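Local coordinates for A197 (Sulfolobus turreted icosahedral virus, PDB 2C0N), which is a viral glycosyltransferase with the GT-A fold, which probably transfers a sugar from an activated donor to an acceptor, at residues 86-91 with 97-102; 4-9 with 42-47; 75-80 with 161-166; 18-21 with 25-28. One frame throughout, in Å; residues are numbered along the deposited sequence.

Contact 1 (86-91 with 97-102); sequences CGYYYL and YSVYRK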
# COMPACT_ATOMS: atom_id res chain seq x y z
N CYS A 86 17.94 -15.80 6.81
CA CYS A 86 16.54 -15.89 7.28
C CYS A 86 16.32 -14.96 8.46
O CYS A 86 17.15 -14.87 9.33
CB CYS A 86 16.23 -17.28 7.79
SG CYS A 86 16.55 -18.54 6.58
N GLY A 87 15.17 -14.27 8.45
CA GLY A 87 14.72 -13.50 9.59
C GLY A 87 13.61 -14.19 10.39
O GLY A 87 12.95 -15.17 9.96
N TYR A 88 13.38 -13.64 11.56
CA TYR A 88 12.45 -14.22 12.50
C TYR A 88 11.17 -13.50 12.64
O TYR A 88 11.15 -12.30 12.86
CB TYR A 88 13.09 -14.25 13.89
CG TYR A 88 14.08 -15.35 14.10
CD1 TYR A 88 13.66 -16.62 14.57
CD2 TYR A 88 15.41 -15.15 13.86
CE1 TYR A 88 14.55 -17.64 14.77
CE2 TYR A 88 16.33 -16.16 14.09
CZ TYR A 88 15.90 -17.41 14.53
OH TYR A 88 16.80 -18.40 14.77
N TYR A 89 10.09 -14.26 12.56
CA TYR A 89 8.78 -13.87 13.04
C TYR A 89 8.07 -15.13 13.57
O TYR A 89 8.43 -16.26 13.23
CB TYR A 89 7.99 -13.19 11.93
CG TYR A 89 7.79 -14.04 10.70
CD1 TYR A 89 8.70 -14.00 9.66
CD2 TYR A 89 6.67 -14.85 10.57
CE1 TYR A 89 8.53 -14.79 8.54
CE2 TYR A 89 6.49 -15.65 9.43
CZ TYR A 89 7.44 -15.59 8.42
OH TYR A 89 7.32 -16.34 7.30
N TYR A 90 7.11 -14.91 14.47
CA TYR A 90 6.33 -16.01 15.04
C TYR A 90 5.21 -16.39 14.09
O TYR A 90 4.44 -15.55 13.64
CB TYR A 90 5.74 -15.63 16.40
CG TYR A 90 5.62 -16.86 17.26
CD1 TYR A 90 6.73 -17.31 17.94
CD2 TYR A 90 4.43 -17.61 17.33
CE1 TYR A 90 6.70 -18.47 18.70
CE2 TYR A 90 4.39 -18.80 18.11
CZ TYR A 90 5.53 -19.20 18.80
OH TYR A 90 5.59 -20.33 19.59
N LEU A 91 5.10 -17.69 13.85
CA LEU A 91 4.11 -18.20 12.90
C LEU A 91 2.69 -18.06 13.42
O LEU A 91 2.40 -18.27 14.61
CB LEU A 91 4.43 -19.66 12.56
CG LEU A 91 5.79 -19.98 11.89
CD1 LEU A 91 6.07 -21.46 11.80
CD2 LEU A 91 5.86 -19.38 10.49
N TYR A 97 8.68 -20.24 15.57
CA TYR A 97 9.26 -19.23 14.70
C TYR A 97 9.44 -19.70 13.29
O TYR A 97 9.40 -20.89 13.02
CB TYR A 97 10.60 -18.77 15.23
CG TYR A 97 10.46 -17.96 16.48
CD1 TYR A 97 10.59 -18.55 17.74
CD2 TYR A 97 10.22 -16.60 16.41
CE1 TYR A 97 10.47 -17.78 18.90
CE2 TYR A 97 10.09 -15.84 17.55
CZ TYR A 97 10.21 -16.42 18.79
OH TYR A 97 10.09 -15.64 19.93
N SER A 98 9.62 -18.73 12.41
CA SER A 98 9.72 -18.93 10.96
C SER A 98 10.98 -19.62 10.43
O SER A 98 11.20 -19.59 9.23
CB SER A 98 9.68 -17.58 10.29
OG SER A 98 10.69 -16.73 10.86
N VAL A 99 11.82 -20.19 11.28
CA VAL A 99 13.01 -20.88 10.81
C VAL A 99 13.00 -22.26 11.42
O VAL A 99 12.43 -22.46 12.48
CB VAL A 99 14.33 -20.15 11.19
CG1 VAL A 99 14.29 -18.69 10.77
CG2 VAL A 99 14.60 -20.26 12.64
N TYR A 100 13.61 -23.21 10.73
CA TYR A 100 13.65 -24.59 11.26
C TYR A 100 14.96 -25.30 11.06
O TYR A 100 15.69 -25.04 10.10
CB TYR A 100 12.53 -25.42 10.66
CG TYR A 100 12.61 -25.59 9.17
CD1 TYR A 100 13.39 -26.62 8.61
CD2 TYR A 100 11.90 -24.76 8.31
CE1 TYR A 100 13.45 -26.79 7.24
CE2 TYR A 100 11.96 -24.94 6.94
CZ TYR A 100 12.73 -25.94 6.42
OH TYR A 100 12.80 -26.13 5.04
N ARG A 101 15.26 -26.19 12.01
CA ARG A 101 16.28 -27.23 11.81
C ARG A 101 15.51 -28.54 11.74
O ARG A 101 15.07 -28.92 10.66
CB ARG A 101 17.33 -27.18 12.90
CG ARG A 101 18.17 -25.91 12.79
CD ARG A 101 19.14 -25.74 13.92
NE ARG A 101 18.46 -25.48 15.17
CZ ARG A 101 19.06 -25.31 16.34
NH1 ARG A 101 20.39 -25.38 16.44
NH2 ARG A 101 18.32 -25.06 17.43
N LYS A 102 15.26 -29.20 12.86
CA LYS A 102 14.45 -30.43 12.84
C LYS A 102 12.97 -30.10 12.82
O LYS A 102 12.17 -30.84 12.25
CB LYS A 102 14.79 -31.35 14.02
CG LYS A 102 16.15 -32.01 13.91
CD LYS A 102 16.17 -33.44 14.45
CE LYS A 102 17.55 -34.09 14.31
NZ LYS A 102 17.55 -35.57 14.60

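Contact 2 (4-9 with 42-47); sequences LFFIPS and EIALDM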
# COMPACT_ATOMS: atom_id res chain seq x y z
N LEU A 4 16.18 -6.19 -3.82
CA LEU A 4 14.87 -6.04 -4.37
C LEU A 4 13.91 -6.94 -3.59
O LEU A 4 14.07 -8.19 -3.57
CB LEU A 4 14.85 -6.41 -5.85
CG LEU A 4 13.57 -6.09 -6.63
CD1 LEU A 4 13.17 -4.65 -6.43
CD2 LEU A 4 13.80 -6.36 -8.07
N PHE A 5 12.95 -6.30 -2.94
CA PHE A 5 11.94 -7.01 -2.16
C PHE A 5 10.78 -7.49 -3.04
O PHE A 5 10.22 -6.73 -3.79
CB PHE A 5 11.39 -6.12 -1.05
CG PHE A 5 12.30 -5.99 0.12
CD1 PHE A 5 13.45 -5.22 0.01
CD2 PHE A 5 12.05 -6.63 1.31
CE1 PHE A 5 14.32 -5.10 1.08
CE2 PHE A 5 12.91 -6.53 2.38
CZ PHE A 5 14.05 -5.74 2.25
N PHE A 6 10.41 -8.75 -2.90
CA PHE A 6 9.25 -9.28 -3.60
C PHE A 6 8.26 -9.67 -2.54
O PHE A 6 8.57 -10.46 -1.65
CB PHE A 6 9.63 -10.46 -4.47
CG PHE A 6 10.37 -10.08 -5.73
CD1 PHE A 6 11.72 -9.85 -5.70
CD2 PHE A 6 9.69 -9.89 -6.92
CE1 PHE A 6 12.41 -9.46 -6.84
CE2 PHE A 6 10.36 -9.50 -8.06
CZ PHE A 6 11.70 -9.29 -8.03
N ILE A 7 7.07 -9.08 -2.63
CA ILE A 7 6.04 -9.22 -1.63
C ILE A 7 4.82 -9.91 -2.24
O ILE A 7 4.07 -9.27 -2.96
CB ILE A 7 5.67 -7.83 -1.06
CG1 ILE A 7 6.91 -7.16 -0.42
CG2 ILE A 7 4.43 -7.98 -0.12
CD1 ILE A 7 6.82 -5.61 -0.24
N PRO A 8 4.62 -11.23 -1.98
CA PRO A 8 3.44 -11.94 -2.48
C PRO A 8 2.21 -11.37 -1.80
O PRO A 8 2.18 -11.31 -0.58
CB PRO A 8 3.68 -13.39 -2.03
CG PRO A 8 5.06 -13.47 -1.65
CD PRO A 8 5.54 -12.13 -1.27
N SER A 9 1.25 -10.88 -2.56
CA SER A 9 0.03 -10.37 -1.93
C SER A 9 -1.21 -11.07 -2.42
O SER A 9 -1.16 -11.83 -3.39
CB SER A 9 -0.09 -8.87 -2.16
OG SER A 9 -0.71 -8.64 -3.37
N GLU A 42 7.81 -17.95 -8.20
CA GLU A 42 8.50 -18.22 -9.46
C GLU A 42 8.56 -16.99 -10.36
O GLU A 42 9.55 -16.75 -11.01
CB GLU A 42 7.83 -19.36 -10.20
CG GLU A 42 8.72 -20.01 -11.24
CD GLU A 42 9.81 -20.81 -10.61
OE1 GLU A 42 9.49 -21.69 -9.81
OE2 GLU A 42 10.98 -20.51 -10.86
N ILE A 43 7.46 -16.26 -10.47
CA ILE A 43 7.43 -15.00 -11.21
C ILE A 43 8.49 -14.06 -10.65
O ILE A 43 9.25 -13.45 -11.40
CB ILE A 43 6.04 -14.35 -11.10
CG1 ILE A 43 5.04 -15.14 -11.94
CG2 ILE A 43 6.05 -12.86 -11.53
CD1 ILE A 43 3.62 -14.80 -11.65
N ALA A 44 8.54 -13.96 -9.32
CA ALA A 44 9.55 -13.11 -8.64
C ALA A 44 10.97 -13.48 -9.08
O ALA A 44 11.71 -12.60 -9.48
CB ALA A 44 9.44 -13.23 -7.16
N LEU A 45 11.33 -14.76 -8.98
CA LEU A 45 12.63 -15.27 -9.46
C LEU A 45 12.93 -14.90 -10.92
O LEU A 45 14.00 -14.42 -11.24
CB LEU A 45 12.71 -16.78 -9.30
CG LEU A 45 14.04 -17.45 -9.67
CD1 LEU A 45 15.23 -16.80 -8.94
CD2 LEU A 45 14.00 -18.96 -9.41
N ASP A 46 11.97 -15.10 -11.81
CA ASP A 46 12.12 -14.71 -13.20
C ASP A 46 12.40 -13.22 -13.41
O ASP A 46 13.24 -12.85 -14.23
CB ASP A 46 10.88 -15.06 -13.98
CG ASP A 46 10.75 -16.54 -14.23
OD1 ASP A 46 11.73 -17.27 -14.03
OD2 ASP A 46 9.64 -16.96 -14.64
N MSE A 47 11.63 -12.38 -12.74
CA MSE A 47 11.84 -10.94 -12.83
C MSE A 47 13.21 -10.56 -12.22
O MSE A 47 13.99 -9.85 -12.84
CB MSE A 47 10.74 -10.20 -12.09
CG MSE A 47 9.34 -10.27 -12.79
SE MSE A 47 8.02 -9.38 -11.68
CE MSE A 47 8.78 -7.56 -11.82

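Contact 3 (75-80 with 161-166); sequences EAKFNE and RTYALS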
# COMPACT_ATOMS: atom_id res chain seq x y z
N GLU A 75 24.53 -8.83 4.45
CA GLU A 75 25.59 -8.83 3.45
C GLU A 75 26.83 -9.57 3.92
O GLU A 75 27.44 -10.28 3.13
CB GLU A 75 25.98 -7.40 3.05
CG GLU A 75 27.02 -7.35 1.91
CD GLU A 75 27.27 -5.95 1.38
OE1 GLU A 75 26.74 -4.97 1.95
OE2 GLU A 75 28.00 -5.82 0.39
N ALA A 76 27.20 -9.39 5.19
CA ALA A 76 28.33 -10.09 5.76
C ALA A 76 28.16 -11.61 5.63
O ALA A 76 29.10 -12.32 5.25
CB ALA A 76 28.52 -9.69 7.20
N LYS A 77 26.97 -12.11 5.93
CA LYS A 77 26.72 -13.56 5.84
C LYS A 77 26.86 -14.05 4.40
O LYS A 77 27.48 -15.08 4.17
CB LYS A 77 25.37 -13.97 6.44
CG LYS A 77 25.35 -13.99 7.94
CD LYS A 77 26.25 -15.11 8.50
CE LYS A 77 26.81 -14.68 9.84
NZ LYS A 77 27.74 -15.64 10.42
N PHE A 78 26.36 -13.30 3.42
CA PHE A 78 26.55 -13.70 2.01
C PHE A 78 28.05 -13.71 1.63
O PHE A 78 28.51 -14.60 0.93
CB PHE A 78 25.83 -12.74 1.06
CG PHE A 78 24.33 -12.84 1.10
CD1 PHE A 78 23.67 -14.04 1.34
CD2 PHE A 78 23.55 -11.70 0.87
CE1 PHE A 78 22.25 -14.11 1.34
CE2 PHE A 78 22.18 -11.77 0.86
CZ PHE A 78 21.53 -12.98 1.11
N ASN A 79 28.78 -12.70 2.11
CA ASN A 79 30.22 -12.58 1.81
C ASN A 79 30.97 -13.78 2.39
O ASN A 79 31.96 -14.22 1.84
CB ASN A 79 30.81 -11.34 2.46
CG ASN A 79 30.33 -10.01 1.84
OD1 ASN A 79 29.92 -9.95 0.67
ND2 ASN A 79 30.45 -8.93 2.62
N GLU A 80 30.48 -14.27 3.53
CA GLU A 80 31.09 -15.41 4.21
C GLU A 80 30.76 -16.74 3.55
O GLU A 80 31.37 -17.76 3.86
CB GLU A 80 30.63 -15.44 5.66
CG GLU A 80 31.02 -14.18 6.40
CD GLU A 80 30.33 -14.00 7.75
OE1 GLU A 80 29.48 -14.83 8.13
OE2 GLU A 80 30.70 -13.02 8.45
N ARG A 161 23.09 -22.97 1.53
CA ARG A 161 23.73 -22.75 2.82
C ARG A 161 23.00 -21.57 3.46
O ARG A 161 22.98 -20.47 2.91
CB ARG A 161 25.22 -22.55 2.62
CG ARG A 161 25.82 -23.88 2.10
CD ARG A 161 27.26 -24.00 2.11
NE ARG A 161 27.94 -22.85 1.50
CZ ARG A 161 29.07 -22.92 0.79
NH1 ARG A 161 29.66 -24.09 0.54
NH2 ARG A 161 29.59 -21.80 0.32
N THR A 162 22.34 -21.86 4.58
CA THR A 162 21.32 -21.00 5.17
C THR A 162 21.66 -20.60 6.64
O THR A 162 22.02 -21.44 7.45
CB THR A 162 19.92 -21.65 5.11
OG1 THR A 162 19.64 -22.07 3.77
CG2 THR A 162 18.82 -20.66 5.56
N TYR A 163 21.54 -19.31 6.93
CA TYR A 163 21.84 -18.76 8.27
C TYR A 163 20.67 -17.93 8.75
O TYR A 163 20.11 -17.14 7.96
CB TYR A 163 23.06 -17.85 8.20
CG TYR A 163 23.72 -17.66 9.52
CD1 TYR A 163 23.39 -16.59 10.34
CD2 TYR A 163 24.68 -18.56 9.97
CE1 TYR A 163 23.98 -16.43 11.56
CE2 TYR A 163 25.29 -18.39 11.22
CZ TYR A 163 24.92 -17.31 12.00
OH TYR A 163 25.48 -17.10 13.23
N ALA A 164 20.29 -18.11 10.01
CA ALA A 164 19.24 -17.32 10.68
C ALA A 164 19.92 -16.28 11.57
O ALA A 164 20.81 -16.61 12.36
CB ALA A 164 18.33 -18.21 11.49
N LEU A 165 19.57 -15.01 11.37
CA LEU A 165 20.10 -13.90 12.17
C LEU A 165 19.09 -13.45 13.20
O LEU A 165 18.00 -13.02 12.84
CB LEU A 165 20.44 -12.68 11.30
CG LEU A 165 21.59 -12.80 10.30
CD1 LEU A 165 21.63 -11.58 9.43
CD2 LEU A 165 22.93 -12.98 10.98
N SER A 166 19.44 -13.50 14.47
CA SER A 166 18.59 -12.94 15.50
C SER A 166 18.33 -11.44 15.36
O SER A 166 17.37 -10.90 15.94
CB SER A 166 19.13 -13.23 16.87
OG SER A 166 20.35 -12.55 17.04

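Contact 4 (18-21 with 25-28); sequences IDFL and DIEY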
# COMPACT_ATOMS: atom_id res chain seq x y z
N ILE A 18 3.13 -0.78 4.40
CA ILE A 18 3.33 0.43 3.63
C ILE A 18 4.27 1.36 4.36
O ILE A 18 5.20 1.93 3.75
CB ILE A 18 2.02 1.12 3.34
CG1 ILE A 18 1.17 0.20 2.49
CG2 ILE A 18 2.23 2.45 2.56
CD1 ILE A 18 -0.18 0.75 2.27
N ASP A 19 4.07 1.50 5.67
CA ASP A 19 4.93 2.39 6.47
C ASP A 19 6.39 1.94 6.47
O ASP A 19 7.30 2.77 6.30
CB ASP A 19 4.39 2.50 7.89
CG ASP A 19 4.80 3.78 8.56
OD1 ASP A 19 4.88 4.85 7.88
OD2 ASP A 19 5.07 3.70 9.76
N PHE A 20 6.61 0.64 6.64
CA PHE A 20 7.94 0.09 6.55
C PHE A 20 8.56 0.39 5.18
O PHE A 20 9.73 0.80 5.09
CB PHE A 20 7.89 -1.44 6.76
CG PHE A 20 9.13 -2.13 6.32
CD1 PHE A 20 10.26 -2.09 7.11
CD2 PHE A 20 9.19 -2.75 5.11
CE1 PHE A 20 11.44 -2.77 6.71
CE2 PHE A 20 10.32 -3.41 4.73
CZ PHE A 20 11.45 -3.40 5.51
N LEU A 21 7.78 0.17 4.11
CA LEU A 21 8.27 0.41 2.73
C LEU A 21 8.69 1.85 2.48
O LEU A 21 9.77 2.10 1.87
CB LEU A 21 7.25 -0.07 1.70
CG LEU A 21 6.96 -1.57 1.69
CD1 LEU A 21 5.87 -1.84 0.66
CD2 LEU A 21 8.23 -2.38 1.35
N ASP A 25 12.75 3.39 2.37
CA ASP A 25 13.14 3.63 0.97
C ASP A 25 13.33 2.31 0.21
O ASP A 25 14.18 2.19 -0.63
CB ASP A 25 14.40 4.47 0.94
CG ASP A 25 14.66 5.12 -0.42
OD1 ASP A 25 13.74 5.18 -1.26
OD2 ASP A 25 15.81 5.59 -0.62
N ILE A 26 12.42 1.38 0.45
CA ILE A 26 12.57 0.01 -0.05
C ILE A 26 12.22 -0.02 -1.53
O ILE A 26 11.25 0.64 -1.96
CB ILE A 26 11.61 -0.91 0.68
CG1 ILE A 26 11.94 -0.95 2.17
CG2 ILE A 26 11.57 -2.30 0.03
CD1 ILE A 26 13.26 -1.58 2.54
N GLU A 27 13.00 -0.78 -2.30
CA GLU A 27 12.67 -1.09 -3.70
C GLU A 27 11.98 -2.46 -3.74
O GLU A 27 12.46 -3.42 -3.13
CB GLU A 27 13.91 -1.10 -4.56
CG GLU A 27 14.52 0.29 -4.69
CD GLU A 27 15.69 0.27 -5.61
OE1 GLU A 27 16.81 -0.02 -5.14
OE2 GLU A 27 15.49 0.52 -6.80
N TYR A 28 10.84 -2.53 -4.43
CA TYR A 28 10.02 -3.73 -4.33
C TYR A 28 9.20 -3.98 -5.57
O TYR A 28 8.99 -3.10 -6.41
CB TYR A 28 9.07 -3.61 -3.12
CG TYR A 28 8.16 -2.38 -3.19
CD1 TYR A 28 7.03 -2.39 -3.99
CD2 TYR A 28 8.44 -1.22 -2.48
CE1 TYR A 28 6.17 -1.32 -4.06
CE2 TYR A 28 7.57 -0.11 -2.55
CZ TYR A 28 6.45 -0.18 -3.34
OH TYR A 28 5.58 0.89 -3.45
O HOH W 1 9.57 2.57 -0.81

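Contact 1 (86-91 with 97-102)
Y90 and Y97 form a single backbone bridge, with CA of Y90 4.4 Å from CA of Y97, and next to it S98 N gives a hydrogen bond of 2.9 Å to Y89 O. The S98 side chain ties the two segments a second time. With OG held between its own backbone N and carbonyl carbon (chi1 54°), the hydroxyl reaches across to segment 86-91, donating to a lone pair of G87 O, S98 OG to G87 O 2.9 Å, while it accepts the nearly straight N-H of Y89, Y89 N to S98 OG 3.1 Å. S98 CB itself, which the backbone places, lies over the centre of the Y89 ring, 3.5 Å from the ring centroid, a CH-pi contact; H172 meets that ring edge-to-face.

This is where strand 84-88 of the main GT-A sheet runs out into a loop that doubles back towards the small two-stranded sheet of 99-100 and 115-116. Y88, Y90 and Y97 form an aromatic cluster here. Y97 is the middle ring: Y90 drives its CD1-CE1 edge into one face in a T-shaped pair, planes at 79°, and Y88 comes from the other side, edge-to-face but offset, at 81°. The Y97 hydroxyl bonds to P182 O and that of Y88 to F109 O, which pins the outer ends of both rings. Both V99 methyls approach Y88 from one face: CG1 lies over it, toward the rim, and CG2 sits lower and further out, V99 CG2 to Y88 CE1 3.4 Å.

Contact 2 (4-9 with 42-47)
M47 N is bonded to I43 O at 2.9 Å, an ordinary helical turn, and this turn carries A44 and M47, three residues apart, on the side of the helix that faces F6. A44 comes closest. Its methyl sits against the start of the phenyl ring, with A44 CB 3.4 Å from F6 CD2 and 3.6 Å from F6 CG. The A44 carbonyl follows further along: its oxygen lies over a face of the ring near the far end, A44 O to F6 CZ 3.6 Å, so backbone and methyl of one alanine cover the ring lengthwise. F6 points to the helix from its CB on, and chi1 -74°, CG anti to the carbonyl carbon, lays the ring beside A44.

Helix 37-50 is the connection between strands 28-31 and 56-60, which flank strand 3-8 in parallel, and it passes over 3-8 in a beta-alpha-beta crossover of the Rossmann-like half of the GT-A fold. F6 packs its ring against that helix, and P8 touches it too. M47, deposited as selenomethionine, adds a looser touch, its CB 4.1 Å from F6 CE2, and its side chain also packs on V29. The helix comes near the sheet here, F6 CA to A44 CA being 6.3 Å, consistent with the small A44 side chain. L57, F59 and F48 pack round the phenylalanine as well, and A44 itself also rests on F59.

Contact 3 (75-80 with 161-166)
K77 lies along a face of the Y163 ring, where helix 71-80 packs against strand 162-173 on one side of the central sheet of the GT-A fold. The helix leads directly into strand 84-88, the parallel neighbour of 162-173, so the contact presses the helix onto the strand next to the one it precedes.

The ring contacts come first. Two bends, with chi2 at -68° followed by a turn at chi3, let the lysine chain follow the tyrosine from base to tip. CD starts over the inner end, 3.8 Å from the centroid of the Y163 ring, as a CH-pi contact; K77 CE then passes 3.7 Å from Y163 CE1. The ammonium group finishes over the hydroxyl-bearing end in a cation-pi contact, K77 NZ lying 3.9 Å from the Y163 ring centroid and 22° off its normal, with Y163 CZ its nearest atom at 3.6 Å. Y82 also meets the Y163 ring, their planes at about 60°.

A further apolar touch comes at the root of the lysine: K77 CG is 4.0 Å from L165 CD2. L165 points to the helix as Y163 does, two residues along the strand, and its side chain also touches K73, V74 and V85, whereas A164 between them points away and rests against Y88.

The charge has one carboxylate partner on its own helix. E80, one turn on, makes a salt bridge to the ammonium, which probably helps to hold the lysine over the ring: K77 NZ to E80 OE1 is 3.0 Å, and OE1 receives it on its syn lone pair.

Contact 4 (18-21 with 25-28)
L21 sets its two methyls against I26 in the loop and Y28 at the start of strand 28-31, crossing both side chains at about a right angle. CD2 takes the isoleucine, L21 CD2 to I26 CG2 3.6 Å, and also brushes the tyrosine ring at CD2. CD1 sits over a face of that ring, displaced toward the CD2-CE2 rim, 4.2 Å from the Y28 centroid in a CH-pi contact. Y28 turns this face to the leucine by holding CG between its backbone N and carbonyl carbon (chi1 58°).

F20 comes across the other branch of I26, likewise at about a right angle: F20 CE2 is 3.9 Å from I26 CG1, and F20 CZ is at the same distance from I26 CD1. The isoleucine is thus held by two consecutive helix residues, while F5 of the neighbouring strand packs on it too.

Beneath the side chains, L21 O has two donors. I26 N bonds to L21 O at 3.1 Å, in the carbonyl plane and almost straight; a water donates to L21 O at 2.7 Å and also to I26 O. D25 extends away from the helix to a salt bridge with R195 of the second subunit.

With D25 at positive phi (55°) as the C-prime residue, I26 N closing back on L21 O and D25 N bonding to V22 O, this is a Schellman motif: it ends helix 15-23, complete with the apolar L21-I26 contact, and turns the chain into strand 28-31.

From the N terminus, strand 3-8 opens contact 2, which closes only at helix 37-50. Contact 4 falls wholly within that span, closing a short turn from helix 15-23 towards strand 28-31, and the two meet where F5 N probably bonds to E27 O. Both also touch the second subunit. Further along, the same nesting recurs: helix 71-80 opens contact 3, contact 1 opens and closes next, and strand 162-173 completes contact 3. These two meet through C86, which probably bonds to Y163 and L165. The pairs follow in series, and contacts 1, 2 and 3 all reach the same mixed sheet.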